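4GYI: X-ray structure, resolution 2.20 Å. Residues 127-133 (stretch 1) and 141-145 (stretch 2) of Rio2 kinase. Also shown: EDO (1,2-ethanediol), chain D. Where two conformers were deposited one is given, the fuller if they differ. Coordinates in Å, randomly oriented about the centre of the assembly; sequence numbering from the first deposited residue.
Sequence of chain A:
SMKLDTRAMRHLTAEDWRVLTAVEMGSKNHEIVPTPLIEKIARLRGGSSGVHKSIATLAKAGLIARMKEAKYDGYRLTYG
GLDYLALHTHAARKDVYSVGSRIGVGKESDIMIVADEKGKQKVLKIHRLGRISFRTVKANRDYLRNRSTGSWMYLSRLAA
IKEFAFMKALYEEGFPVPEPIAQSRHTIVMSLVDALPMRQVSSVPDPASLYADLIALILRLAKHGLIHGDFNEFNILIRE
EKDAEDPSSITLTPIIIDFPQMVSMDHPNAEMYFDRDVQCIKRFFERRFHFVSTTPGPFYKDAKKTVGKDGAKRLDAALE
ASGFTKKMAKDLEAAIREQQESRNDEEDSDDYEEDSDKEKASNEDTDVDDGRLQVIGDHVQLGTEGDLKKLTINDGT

Stretch 1, residues 127-133: HRLGRIS
Stretch 2 141-145: RDYLR

A glycine at the last corner of a turn, with a tyrosine ring packed close against the place a CB would take, is the most unusual feature of this contact in Rio2 kinase, and it illustrates how a tight turn can prepare a strand for pairing. Arg128 to Arg131 form a type II beta turn, closed by a long bond from Arg131 N to Arg128 O (3.3 Å). Leu129 (phi/psi -58/140) is followed by Gly130 at 96/-15, where a CB would be jammed against the carbonyl O of Leu129 and would also lie a tight 3.2 Å from Tyr143 CD1. Glycine removes both conflicts.

Beyond the turn the chain extends, and Arg131-Ile132 (-67/134, -141/149) runs antiparallel to Asp142-Tyr143 (-153/170, -117/139). Arg131 faces Tyr143 in a non-hydrogen-bonded pair, CA to CA 4.5 Å; Ile132 faces Asp142 in a hydrogen-bonded pair, CA to CA 5.2 Å. Ile132 N donates to Asp142 O at 2.7 Å, nearly straight at 167°, while Ile132 O receives both Asp142 N and Arg141 N, each at 2.9 Å. Two residues along each strand, past the non-hydrogen-bonded pair, Leu144 N donates to Gly130 O at 2.9 Å, so the turn's glycine carbonyl extends the ladder. Between these bonds, CA-H...O contacts of 3.3 Å join Tyr143 CA to Gly130 O and Arg131 CA to Asp142 O.

The side chains of Arg131 and Tyr143 share one face of the sheet. Tyr143, chi1 -71° (m) and chi2 -102°, sends its ring back along the turn, and its 94 Å² of covered surface is the largest share of the 410 Å² buried in total. Arg131 CA sits over the ring face, 4.1 Å from the centroid of Tyr143, while Leu129 O approaches the ring edge, 3.4 Å from Tyr143 CE1. The phenol reaches farther still: Tyr143 OH lies 3.2 Å from Arg128 CD. A long, flat aromatic residue can thus lie against Arg131 and still reach the side chain of Arg128. Arg131 adopts t, t, m for chi1 to chi3, and its guanidinium is bonded elsewhere in the structure.

On the other face lie Ile132 (t, t) and Asp142 (m), with Ile132 CG2 4.2 Å from Asp142 CB. The CG2 methyl, the branch at the beta carbon of Ile132, also reaches Leu144 CB (4.4 Å), giving this margin an apolar contact; Leu144 is t, p.

A 1,2-ethanediol, probably from the crystallisation liquor, occupies the turn's flank: its O2 donates to His127 O (2.7 Å) and its O1 to Leu129 O (2.9 Å).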

# COMPACT_ATOMS: atom_id res chain seq x y z
N HIS A 127 -3.23 1.62 3.30
CA HIS A 127 -4.08 0.83 2.43
C HIS A 127 -5.54 0.87 2.87
O HIS A 127 -5.84 0.79 4.07
CB HIS A 127 -3.58 -0.62 2.33
CG HIS A 127 -2.33 -0.77 1.52
ND1 HIS A 127 -2.34 -0.97 0.16
CD2 HIS A 127 -1.02 -0.75 1.89
CE1 HIS A 127 -1.10 -1.08 -0.29
NE2 HIS A 127 -0.28 -0.95 0.74
N ARG A 128 -6.41 1.00 1.87
CA ARG A 128 -7.84 1.22 2.07
C ARG A 128 -8.73 0.25 1.27
O ARG A 128 -9.68 0.68 0.62
CB ARG A 128 -8.19 2.65 1.64
CG ARG A 128 -7.50 3.71 2.51
CD ARG A 128 -8.02 3.70 3.95
NE ARG A 128 -7.56 4.89 4.67
CZ ARG A 128 -7.40 4.97 5.99
NH1 ARG A 128 -7.67 3.93 6.77
NH2 ARG A 128 -6.97 6.11 6.53
N LEU A 129 -8.42 -1.04 1.30
CA LEU A 129 -9.24 -2.03 0.62
C LEU A 129 -10.68 -1.96 1.15
O LEU A 129 -10.87 -1.75 2.34
CB LEU A 129 -8.66 -3.45 0.84
CG LEU A 129 -7.52 -3.92 -0.07
CD1 LEU A 129 -6.36 -2.95 -0.06
CD2 LEU A 129 -7.02 -5.28 0.36
N GLY A 130 -11.67 -2.09 0.28
CA GLY A 130 -13.07 -2.05 0.71
C GLY A 130 -13.74 -0.70 0.58
O GLY A 130 -14.97 -0.59 0.65
N ARG A 131 -12.93 0.34 0.40
CA ARG A 131 -13.45 1.72 0.36
C ARG A 131 -14.32 1.93 -0.86
O ARG A 131 -13.96 1.54 -1.96
CB ARG A 131 -12.30 2.73 0.38
CG ARG A 131 -12.59 4.03 -0.35
CD ARG A 131 -11.35 4.93 -0.35
NE ARG A 131 -11.05 5.45 0.98
CZ ARG A 131 -9.95 6.14 1.28
NH1 ARG A 131 -9.03 6.37 0.34
NH2 ARG A 131 -9.77 6.59 2.51
N ILE A 132 -15.48 2.55 -0.67
CA ILE A 132 -16.37 2.84 -1.78
C ILE A 132 -16.97 4.22 -1.54
O ILE A 132 -17.14 4.62 -0.39
CB ILE A 132 -17.49 1.74 -1.92
CG1 ILE A 132 -18.48 2.07 -3.02
CG2 ILE A 132 -18.24 1.54 -0.59
CD1 ILE A 132 -19.59 1.06 -3.12
N SER A 133 -17.27 4.96 -2.59
CA SER A 133 -17.96 6.23 -2.42
C SER A 133 -19.35 6.21 -3.04
O SER A 133 -19.57 5.61 -4.10
CB SER A 133 -17.14 7.40 -2.98
OG SER A 133 -16.50 7.05 -4.19
N ARG A 141 -15.76 6.99 0.66
CA ARG A 141 -16.25 7.57 1.91
C ARG A 141 -17.02 6.58 2.79
O ARG A 141 -17.63 6.97 3.79
CB ARG A 141 -17.07 8.82 1.63
N ASP A 142 -17.01 5.31 2.38
CA ASP A 142 -17.67 4.23 3.09
C ASP A 142 -16.93 2.93 2.78
O ASP A 142 -16.07 2.91 1.89
CB ASP A 142 -19.13 4.09 2.65
CG ASP A 142 -19.99 5.29 3.02
OD1 ASP A 142 -20.13 6.21 2.19
OD2 ASP A 142 -20.54 5.31 4.14
N TYR A 143 -17.25 1.85 3.49
CA TYR A 143 -16.72 0.55 3.16
C TYR A 143 -17.83 -0.40 2.77
O TYR A 143 -18.90 -0.41 3.37
CB TYR A 143 -15.86 -0.01 4.29
CG TYR A 143 -14.57 0.75 4.41
CD1 TYR A 143 -13.38 0.22 3.91
CD2 TYR A 143 -14.55 2.02 4.97
CE1 TYR A 143 -12.20 0.93 4.01
CE2 TYR A 143 -13.37 2.74 5.07
CZ TYR A 143 -12.20 2.19 4.59
OH TYR A 143 -11.04 2.91 4.69
N LEU A 144 -17.55 -1.19 1.75
CA LEU A 144 -18.50 -2.15 1.23
C LEU A 144 -18.85 -3.17 2.29
O LEU A 144 -17.97 -3.86 2.82
CB LEU A 144 -17.88 -2.84 0.01
CG LEU A 144 -18.74 -3.96 -0.58
CD1 LEU A 144 -20.04 -3.35 -0.99
CD2 LEU A 144 -18.03 -4.58 -1.77
N ARG A 145 -20.14 -3.28 2.61
CA ARG A 145 -20.56 -4.16 3.70
C ARG A 145 -20.75 -5.64 3.36
O ARG A 145 -21.52 -6.32 4.03
CB ARG A 145 -21.82 -3.61 4.38
CG ARG A 145 -21.57 -2.93 5.70
CD ARG A 145 -21.36 -1.42 5.57
NE ARG A 145 -22.61 -0.68 5.72
CZ ARG A 145 -22.69 0.64 5.86
NH1 ARG A 145 -21.58 1.38 5.89
NH2 ARG A 145 -23.87 1.23 5.97
C1 EDO D . -9.55 -0.73 5.79
O1 EDO D . -9.05 -0.92 4.46
C2 EDO D . -8.95 0.55 6.36
O2 EDO D . -7.55 0.50 6.15